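Long-range contacts in mannan endo-1,4-beta-mannosidase (Bacillus subtilis, PDB 2WHK), which hydrolyses internal beta-1,4-mannosidic linkages in mannan, galactomannan and glucomannan as a secreted enzyme of glycoside hydrolase family 26: residues 47-52 and 303-308; 60-65 and 318-323; 152-157 and 208-213. One frame throughout, in Å; residues are numbered along the deposited sequence.

All three contacts are mostly buried, but they serve different parts of the barrel. Interactions 1 and 2 are neighbours, their centres about 13 Å apart, and they touch where Y64 of 60-65 sets its hydroxyl under the first turn of helix 48-57, with a weak hydrogen bond from A50 N. Interaction 3 stands apart, its centre about 27 Å from that of interaction 1, although 2 and 3 both reach the same parallel sheet. Their chemistry differs: in 1, a glutamate held by a loop's weak bonds and a water, and by a salt bridge within its own helix; in 2, a backbone bond, water bridges and one carbonyl given to a calcium ion; in 3, a calcium-bound glutamate over a histidine ring.

Interaction 1. Residues 47-52 and 303-308; sequences MAEADR and SAAVNK
R52 and A305 bring the two backbones closest, with 6.0 Å from R52 CA to A305 CA, where the first turns of helix 48-57 lean against the irregular segment 303-308. In the TIM barrel of this clan GH-A enzyme, the contact joins the helix that follows strand 32-40 to the loop that follows strand 292-297. E49 carries it. Its CG is anti to the backbone N (chi1 -180°) and the chain then bends at chi2 (58°), which brings the carboxylate over to the loop although the CB itself does not aim there.

OE2 of E49 faces the loop and receives a weak hydrogen bond from A305 N at 3.3 Å, with an N-H...O angle of 155°. S303 OG stands 3.1 Å from both OE1 and OE2 of E49; its bond to OE2 is weak, and the hydroxyl proton may go elsewhere. Water 1 donates to E49 OE2 at 2.9 Å and accepts from A304 N, so the amides of A304 and A305 are both tied to this oxygen, one of them through solvent. OE1 of E49 also forms a salt bridge with R52 NH1 at 2.8 Å, through the anti lone pair and in the guanidinium plane. That positive partner would be expected to keep the buried carboxylate ionised.

Apolar contact is slight: A305 CB rests on R52 CB at 3.6 Å. The side chain of S303 lies about 5 Å from that of N299, which by similarity binds substrate, so the loop probably borders the substrate cleft. The loop also braces itself, with N307 ND2 donating to S303 O at 2.8 Å, the oxygen lying in the plane of the N307 amide.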
loop_
_atom_site.group_PDB
_atom_site.type_symbol
_atom_site.label_atom_id
_atom_site.label_comp_id
_atom_site.label_asym_id
_atom_site.label_seq_id
_atom_site.Cartn_x
_atom_site.Cartn_y
_atom_site.Cartn_z
ATOM N N MET A 47 -3.171 13.240 -11.880
ATOM C CA MET A 47 -2.462 14.090 -10.929
ATOM C C MET A 47 -3.385 15.125 -10.271
ATOM O O MET A 47 -2.913 15.992 -9.541
ATOM C CB MET A 47 -1.278 14.771 -11.622
ATOM C CG MET A 47 -0.253 13.799 -12.204
ATOM S SD MET A 47 0.260 12.535 -11.022
ATOM C CE MET A 47 0.947 13.556 -9.716
ATOM N N ALA A 48 -4.696 15.009 -10.483
ATOM C CA ALA A 48 -5.644 16.034 -10.025
ATOM C C ALA A 48 -5.679 16.225 -8.508
ATOM O O ALA A 48 -5.812 17.354 -8.041
ATOM C CB ALA A 48 -7.045 15.735 -10.543
ATOM N N GLU A 49 -5.574 15.140 -7.739
ATOM C CA GLU A 49 -5.569 15.261 -6.274
ATOM C C GLU A 49 -4.297 15.934 -5.787
ATOM O O GLU A 49 -4.348 16.797 -4.908
ATOM C CB GLU A 49 -5.757 13.909 -5.581
ATOM C CG GLU A 49 -5.762 13.977 -4.034
ATOM C CD GLU A 49 -6.839 14.897 -3.430
ATOM O OE1 GLU A 49 -7.862 15.180 -4.103
ATOM O OE2 GLU A 49 -6.669 15.322 -2.258
ATOM N N ALA A 50 -3.158 15.557 -6.365
ATOM C CA ALA A 50 -1.897 16.199 -6.025
ATOM C C ALA A 50 -2.011 17.699 -6.272
ATOM O O ALA A 50 -1.618 18.508 -5.442
ATOM C CB ALA A 50 -0.745 15.601 -6.826
ATOM N N ASP A 51 -2.588 18.068 -7.408
ATOM C CA ASP A 51 -2.706 19.479 -7.763
ATOM C C ASP A 51 -3.695 20.251 -6.881
ATOM O O ASP A 51 -3.427 21.401 -6.519
ATOM C CB ASP A 51 -3.045 19.604 -9.244
ATOM C CG ASP A 51 -1.942 19.035 -10.135
ATOM O OD1 ASP A 51 -2.265 18.441 -11.183
ATOM O OD2 ASP A 51 -0.750 19.190 -9.792
ATOM N N ARG A 52 -4.811 19.620 -6.517
ATOM C CA ARG A 52 -5.739 20.197 -5.529
ATOM C C ARG A 52 -5.064 20.479 -4.198
ATOM O O ARG A 52 -5.336 21.495 -3.560
ATOM C CB ARG A 52 -6.920 19.273 -5.257
ATOM C CG ARG A 52 -7.984 19.264 -6.314
ATOM C CD ARG A 52 -9.066 18.225 -5.988
ATOM N NE ARG A 52 -9.558 17.595 -7.217
ATOM C CZ ARG A 52 -9.540 16.291 -7.492
ATOM N NH1 ARG A 52 -9.092 15.394 -6.611
ATOM N NH2 ARG A 52 -10.014 15.870 -8.663
ATOM N N SER A 303 -10.702 12.324 0.260
ATOM C CA SER A 303 -9.428 13.002 0.053
ATOM C C SER A 303 -9.252 14.222 0.950
ATOM O O SER A 303 -10.225 14.840 1.401
ATOM C CB SER A 303 -9.249 13.384 -1.411
ATOM O OG SER A 303 -9.611 14.724 -1.623
ATOM N N ALA A 304 -7.993 14.560 1.209
ATOM C CA ALA A 304 -7.661 15.692 2.058
ATOM C C ALA A 304 -8.171 17.005 1.466
ATOM O O ALA A 304 -8.638 17.873 2.200
ATOM C CB ALA A 304 -6.160 15.758 2.292
ATOM N N ALA A 305 -8.093 17.135 0.143
ATOM C CA ALA A 305 -8.479 18.378 -0.535
ATOM C C ALA A 305 -9.975 18.688 -0.439
ATOM O O ALA A 305 -10.366 19.854 -0.544
ATOM C CB ALA A 305 -8.048 18.338 -2.001
ATOM N N VAL A 306 -10.811 17.665 -0.252
ATOM C CA VAL A 306 -12.269 17.861 -0.175
ATOM C C VAL A 306 -12.822 17.758 1.256
ATOM O O VAL A 306 -14.036 17.740 1.458
ATOM C CB VAL A 306 -13.035 16.883 -1.108
ATOM C CG1 VAL A 306 -12.553 17.035 -2.545
ATOM C CG2 VAL A 306 -12.901 15.433 -0.640
ATOM N N ASN A 307 -11.932 17.690 2.242
ATOM C CA ASN A 307 -12.324 17.664 3.649
ATOM C C ASN A 307 -11.655 18.807 4.398
ATOM O O ASN A 307 -10.820 19.515 3.842
ATOM C CB ASN A 307 -11.965 16.311 4.271
ATOM C CG ASN A 307 -12.947 15.221 3.888
ATOM O OD1 ASN A 307 -14.043 15.140 4.444
ATOM N ND2 ASN A 307 -12.562 14.377 2.938
ATOM N N LYS A 308 -12.032 18.988 5.659
ATOM C CA LYS A 308 -11.529 20.107 6.453
ATOM C C LYS A 308 -10.110 19.828 6.941
ATOM O O LYS A 308 -9.707 18.670 7.077
ATOM C CB LYS A 308 -12.455 20.383 7.641
ATOM C CG LYS A 308 -13.927 20.586 7.254
ATOM C CD LYS A 308 -14.693 21.448 8.262
ATOM C CE LYS A 308 -14.578 20.938 9.696
ATOM N NZ LYS A 308 -15.183 19.592 9.865
HETATM O O HOH W 1 -5.777 13.320 -0.420
#

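Interaction 2. Residues 60-65 and 318-323; sequences SPAIYG and WTLNKG. With CA (calcium ion), chain D.
S60 O accepts the backbone N-H of K322 at 2.9 Å with an N-H...O angle of 164°, the one direct hydrogen bond between these segments. The reverse link runs through solvent: water 2 accepts from S60 N and donates to K322 O. A second bridge, water 3, accepts from K322 NZ at 2.8 Å and is hydrogen-bonded to S60 OG at 2.9 Å. K322 reaches it with CG anti to the backbone N (chi1 -160°) and the rest of its chain extended, so that CD passes alongside S60 CB at 3.7 Å.

Strand 63-70 belongs to the eight-stranded TIM barrel, while the short strand 319-320 is an addition to it; both pair in parallel with strand 32-40, and S34 of that strand joins the two segments, its OG hydrogen-bonded to both A62 N and N321 OD1. A62 fits its methyl against the backbone of 318-323, CB standing 3.4 Å from L320 O, with looser apolar contact to L320 CD2. N321 ND2 donates to Y314 O and also to water 4, a calcium ligand. The calcium ion is bound by T319 O at 2.4 Å, by four waters, and by N30 and E324.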
loop_
_atom_site.group_PDB
_atom_site.type_symbol
_atom_site.label_atom_id
_atom_site.label_comp_id
_atom_site.label_asym_id
_atom_site.label_seq_id
_atom_site.Cartn_x
_atom_site.Cartn_y
_atom_site.Cartn_z
ATOM N N SER A 60 2.660 19.207 -1.759
ATOM C CA SER A 60 2.150 17.987 -2.411
ATOM C C SER A 60 2.389 16.790 -1.498
ATOM O O SER A 60 3.347 16.786 -0.742
ATOM C CB SER A 60 2.873 17.702 -3.732
ATOM O OG SER A 60 2.572 18.662 -4.726
ATOM N N PRO A 61 1.545 15.754 -1.607
ATOM C CA PRO A 61 1.802 14.548 -0.817
ATOM C C PRO A 61 3.165 13.915 -1.105
ATOM O O PRO A 61 3.592 13.867 -2.260
ATOM C CB PRO A 61 0.665 13.604 -1.228
ATOM C CG PRO A 61 0.084 14.162 -2.464
ATOM C CD PRO A 61 0.327 15.631 -2.425
ATOM N N ALA A 62 3.860 13.447 -0.068
ATOM C CA ALA A 62 5.135 12.765 -0.275
ATOM C C ALA A 62 4.957 11.489 -1.086
ATOM O O ALA A 62 5.800 11.160 -1.923
ATOM C CB ALA A 62 5.827 12.456 1.064
ATOM N N ILE A 63 3.849 10.786 -0.827
ATOM C CA ILE A 63 3.526 9.529 -1.478
ATOM C C ILE A 63 2.349 9.723 -2.422
ATOM O O ILE A 63 1.350 10.327 -2.044
ATOM C CB ILE A 63 3.157 8.450 -0.425
ATOM C CG1 ILE A 63 4.339 8.175 0.489
ATOM C CG2 ILE A 63 2.734 7.146 -1.095
ATOM C CD1 ILE A 63 3.960 7.445 1.769
ATOM N N TYR A 64 2.454 9.209 -3.645
ATOM C CA TYR A 64 1.308 9.196 -4.563
ATOM C C TYR A 64 1.015 7.766 -4.983
ATOM O O TYR A 64 1.918 7.029 -5.384
ATOM C CB TYR A 64 1.567 10.064 -5.798
ATOM C CG TYR A 64 0.302 10.689 -6.354
ATOM C CD1 TYR A 64 -0.456 11.559 -5.576
ATOM C CD2 TYR A 64 -0.123 10.433 -7.656
ATOM C CE1 TYR A 64 -1.611 12.147 -6.068
ATOM C CE2 TYR A 64 -1.279 11.014 -8.152
ATOM C CZ TYR A 64 -2.014 11.870 -7.354
ATOM O OH TYR A 64 -3.158 12.466 -7.829
ATOM N N GLY A 65 -0.249 7.376 -4.875
ATOM C CA GLY A 65 -0.654 6.005 -5.103
ATOM C C GLY A 65 -1.373 5.778 -6.419
ATOM O O GLY A 65 -2.168 6.622 -6.870
ATOM N N TRP A 318 5.096 17.859 11.991
ATOM C CA TRP A 318 5.397 16.438 11.831
ATOM C C TRP A 318 5.311 15.956 10.372
ATOM O O TRP A 318 5.889 14.925 10.023
ATOM C CB TRP A 318 4.435 15.594 12.671
ATOM C CG TRP A 318 4.760 15.547 14.135
ATOM C CD1 TRP A 318 5.170 16.578 14.925
ATOM C CD2 TRP A 318 4.679 14.395 14.980
ATOM N NE1 TRP A 318 5.363 16.139 16.212
ATOM C CE2 TRP A 318 5.063 14.803 16.276
ATOM C CE3 TRP A 318 4.314 13.061 14.769
ATOM C CZ2 TRP A 318 5.097 13.919 17.354
ATOM C CZ3 TRP A 318 4.349 12.185 15.832
ATOM C CH2 TRP A 318 4.749 12.616 17.113
ATOM N N THR A 319 4.579 16.691 9.537
ATOM C CA THR A 319 4.250 16.213 8.197
ATOM C C THR A 319 5.386 16.451 7.201
ATOM O O THR A 319 5.852 17.580 7.027
ATOM C CB THR A 319 2.941 16.831 7.701
ATOM O OG1 THR A 319 1.933 16.637 8.701
ATOM C CG2 THR A 319 2.489 16.170 6.400
ATOM N N LEU A 320 5.824 15.361 6.571
ATOM C CA LEU A 320 6.905 15.377 5.591
ATOM C C LEU A 320 6.269 15.250 4.209
ATOM O O LEU A 320 5.592 14.267 3.914
ATOM C CB LEU A 320 7.871 14.224 5.865
ATOM C CG LEU A 320 9.207 14.193 5.121
ATOM C CD1 LEU A 320 10.178 13.254 5.816
ATOM C CD2 LEU A 320 9.038 13.805 3.632
ATOM N N ASN A 321 6.492 16.254 3.374
ATOM C CA ASN A 321 5.791 16.377 2.099
ATOM C C ASN A 321 6.741 16.189 0.936
ATOM O O ASN A 321 7.944 16.042 1.130
ATOM C CB ASN A 321 5.109 17.743 2.031
ATOM C CG ASN A 321 4.007 17.874 3.060
ATOM O OD1 ASN A 321 3.168 16.981 3.178
ATOM N ND2 ASN A 321 4.012 18.968 3.826
ATOM N N LYS A 322 6.189 16.161 -0.272
ATOM C CA LYS A 322 7.007 16.071 -1.480
ATOM C C LYS A 322 8.098 17.140 -1.422
ATOM O O LYS A 322 7.823 18.292 -1.086
ATOM C CB LYS A 322 6.137 16.261 -2.719
ATOM C CG LYS A 322 6.742 15.735 -4.023
ATOM C CD LYS A 322 5.831 16.105 -5.188
ATOM C CE LYS A 322 6.263 15.499 -6.517
ATOM N NZ LYS A 322 5.419 16.017 -7.635
ATOM N N GLY A 323 9.331 16.751 -1.724
ATOM C CA GLY A 323 10.468 17.663 -1.650
ATOM C C GLY A 323 11.223 17.658 -0.330
ATOM O O GLY A 323 12.296 18.259 -0.237
HETATM CA CA CA D . 7.176 19.490 6.545
HETATM O O HOH W 2 5.434 19.686 -1.015
HETATM O O HOH W 3 2.833 17.068 -7.135
HETATM O O HOH W 4 6.238 20.751 4.591
HETATM O O HOH W 5 7.429 20.076 8.876
HETATM O O HOH W 6 4.924 20.489 7.279
HETATM O O HOH W 7 7.755 21.980 6.738
#

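Interaction 3. Residues 152-157 and 208-213; sequences ELENQG and LDHLIW. With CA (calcium ion), chain E.
E154 and H210 meet side chain to ring, their CA atoms 5.8 Å apart. The glutamate CB sits over the centre of the H210 ring, 3.5 Å from the centroid and 5° off the normal, a CH-pi contact. CG stays over the same face, closest to H210 ND1 at 3.5 Å. Beyond CG the chain is extended, and CD carries the carboxylate past the ring to a calcium ion that both oxygens chelate, E154 OE1 and OE2 each at 2.5 Å from the metal. OE1 also accepts from Q151 NE2. OE2 takes the backbone N-H of D209 at 2.9 Å with an N-H...O angle of 163°, the donor coming from above the carboxylate plane. G207 O and waters 8, 9 and 10 complete the metal site.

This lies in the TIM barrel where helix 134-154 ends, in a Schellman motif with G157 at positive phi, beside the start of strand 211-215. H210 lodges between them, its CG between backbone N and carbonyl carbon (chi1 64°), laying the ring flat against E154 CB. L211 CD2 lies against the opposite face, L208 CB meets the edge, and NE2 bonds weakly to L150 O. ND1, buried beneath E154 CG, has no hydrogen-bonding partner. With an alanine here, the methylenes of E154 would probably lose their flat support, a gap would open toward L211, and L150 O would lose that weak donor.

Two acidic groups come close, E154 OE2 being 4.2 Å from D209 OD2. Calcium binds the first directly and the second through water 8, which donates to D209 OD2 at 2.7 Å, while D209 OD1 bonds to N7 ND2. The metal thus probably offsets their repulsion and ties helix end to strand entry.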
loop_
_atom_site.group_PDB
_atom_site.type_symbol
_atom_site.label_atom_id
_atom_site.label_comp_id
_atom_site.label_asym_id
_atom_site.label_seq_id
_atom_site.Cartn_x
_atom_site.Cartn_y
_atom_site.Cartn_z
ATOM N N GLU A 152 9.353 -1.548 -15.346
ATOM C CA GLU A 152 9.545 -0.192 -15.871
ATOM C C GLU A 152 10.130 0.739 -14.806
ATOM O O GLU A 152 11.074 1.494 -15.064
ATOM C CB GLU A 152 8.222 0.399 -16.372
ATOM C CG GLU A 152 7.996 0.317 -17.898
ATOM C CD GLU A 152 6.506 0.289 -18.271
ATOM O OE1 GLU A 152 5.763 1.148 -17.757
ATOM O OE2 GLU A 152 6.071 -0.583 -19.067
ATOM N N LEU A 153 9.575 0.652 -13.601
ATOM C CA LEU A 153 10.003 1.486 -12.478
ATOM C C LEU A 153 11.376 1.037 -11.962
ATOM O O LEU A 153 12.211 1.869 -11.647
ATOM C CB LEU A 153 8.948 1.466 -11.354
ATOM C CG LEU A 153 7.492 1.733 -11.776
ATOM C CD1 LEU A 153 6.503 1.472 -10.633
ATOM C CD2 LEU A 153 7.332 3.130 -12.320
ATOM N N GLU A 154 11.616 -0.273 -11.909
ATOM C CA GLU A 154 12.919 -0.801 -11.465
ATOM C C GLU A 154 14.063 -0.340 -12.362
ATOM O O GLU A 154 15.177 -0.086 -11.879
ATOM C CB GLU A 154 12.943 -2.335 -11.393
ATOM C CG GLU A 154 14.072 -2.859 -10.482
ATOM C CD GLU A 154 14.606 -4.237 -10.839
ATOM O OE1 GLU A 154 14.497 -4.677 -12.002
ATOM O OE2 GLU A 154 15.175 -4.897 -9.945
ATOM N N ASN A 155 13.785 -0.239 -13.663
ATOM C CA ASN A 155 14.775 0.216 -14.640
ATOM C C ASN A 155 15.241 1.648 -14.412
ATOM O O ASN A 155 16.324 2.012 -14.857
ATOM C CB ASN A 155 14.225 0.102 -16.063
ATOM C CG ASN A 155 14.092 -1.340 -16.530
ATOM O OD1 ASN A 155 14.653 -2.265 -15.941
ATOM N ND2 ASN A 155 13.349 -1.529 -17.609
ATOM N N GLN A 156 14.419 2.457 -13.745
ATOM C CA GLN A 156 14.808 3.812 -13.358
ATOM C C GLN A 156 15.166 3.916 -11.865
ATOM O O GLN A 156 15.283 5.017 -11.327
ATOM C CB GLN A 156 13.689 4.787 -13.713
ATOM C CG GLN A 156 13.381 4.832 -15.205
ATOM C CD GLN A 156 14.279 5.791 -15.956
ATOM O OE1 GLN A 156 15.492 5.584 -16.065
ATOM N NE2 GLN A 156 13.684 6.853 -16.485
ATOM N N GLY A 157 15.373 2.779 -11.214
ATOM C CA GLY A 157 15.781 2.746 -9.811
ATOM C C GLY A 157 14.780 3.317 -8.823
ATOM O O GLY A 157 15.161 3.774 -7.751
ATOM N N LEU A 208 12.724 -8.462 -9.148
ATOM C CA LEU A 208 12.365 -7.071 -8.864
ATOM C C LEU A 208 12.908 -6.640 -7.493
ATOM O O LEU A 208 12.428 -7.089 -6.452
ATOM C CB LEU A 208 10.846 -6.885 -8.965
ATOM C CG LEU A 208 10.274 -7.144 -10.367
ATOM C CD1 LEU A 208 8.749 -7.186 -10.327
ATOM C CD2 LEU A 208 10.759 -6.126 -11.386
ATOM N N ASP A 209 13.931 -5.780 -7.509
ATOM C CA ASP A 209 14.673 -5.414 -6.295
ATOM C C ASP A 209 14.380 -4.006 -5.760
ATOM O O ASP A 209 15.123 -3.470 -4.929
ATOM C CB ASP A 209 16.172 -5.588 -6.559
ATOM C CG ASP A 209 16.569 -7.048 -6.677
ATOM O OD1 ASP A 209 15.977 -7.881 -5.959
ATOM O OD2 ASP A 209 17.486 -7.360 -7.478
ATOM N N HIS A 210 13.262 -3.439 -6.191
ATOM C CA HIS A 210 12.908 -2.064 -5.847
ATOM C C HIS A 210 11.618 -2.002 -5.030
ATOM O O HIS A 210 11.051 -0.923 -4.853
ATOM C CB HIS A 210 12.762 -1.221 -7.122
ATOM C CG HIS A 210 11.643 -1.660 -8.016
ATOM N ND1 HIS A 210 11.374 -2.989 -8.272
ATOM C CD2 HIS A 210 10.721 -0.951 -8.710
ATOM C CE1 HIS A 210 10.334 -3.076 -9.084
ATOM N NE2 HIS A 210 9.922 -1.855 -9.366
ATOM N N LEU A 211 11.173 -3.148 -4.516
ATOM C CA LEU A 211 9.888 -3.234 -3.831
ATOM C C LEU A 211 10.046 -3.262 -2.317
ATOM O O LEU A 211 10.845 -4.029 -1.765
ATOM C CB LEU A 211 9.093 -4.458 -4.303
ATOM C CG LEU A 211 8.929 -4.631 -5.818
ATOM C CD1 LEU A 211 8.171 -5.910 -6.144
ATOM C CD2 LEU A 211 8.242 -3.427 -6.450
ATOM N N ILE A 212 9.269 -2.406 -1.666
ATOM C CA ILE A 212 9.100 -2.384 -0.225
ATOM C C ILE A 212 7.708 -2.975 0.033
ATOM O O ILE A 212 6.708 -2.453 -0.455
ATOM C CB ILE A 212 9.231 -0.945 0.314
ATOM C CG1 ILE A 212 10.679 -0.451 0.150
ATOM C CG2 ILE A 212 8.792 -0.858 1.766
ATOM C CD1 ILE A 212 10.862 1.038 0.378
ATOM N N TRP A 213 7.660 -4.074 0.779
ATOM C CA TRP A 213 6.445 -4.895 0.904
ATOM C C TRP A 213 5.577 -4.473 2.088
ATOM O O TRP A 213 6.034 -4.462 3.231
ATOM C CB TRP A 213 6.826 -6.382 0.989
ATOM C CG TRP A 213 7.372 -6.884 -0.304
ATOM C CD1 TRP A 213 8.644 -6.698 -0.794
ATOM C CD2 TRP A 213 6.660 -7.609 -1.310
ATOM N NE1 TRP A 213 8.760 -7.274 -2.032
ATOM C CE2 TRP A 213 7.557 -7.839 -2.375
ATOM C CE3 TRP A 213 5.351 -8.109 -1.407
ATOM C CZ2 TRP A 213 7.187 -8.534 -3.527
ATOM C CZ3 TRP A 213 4.987 -8.797 -2.554
ATOM C CH2 TRP A 213 5.899 -9.010 -3.593
HETATM CA CA CA E . 15.859 -6.707 -11.535
HETATM O O HOH W 8 17.688 -6.881 -10.077
HETATM O O HOH W 9 14.041 -7.608 -12.874
HETATM O O HOH W 10 17.037 -6.046 -13.460
#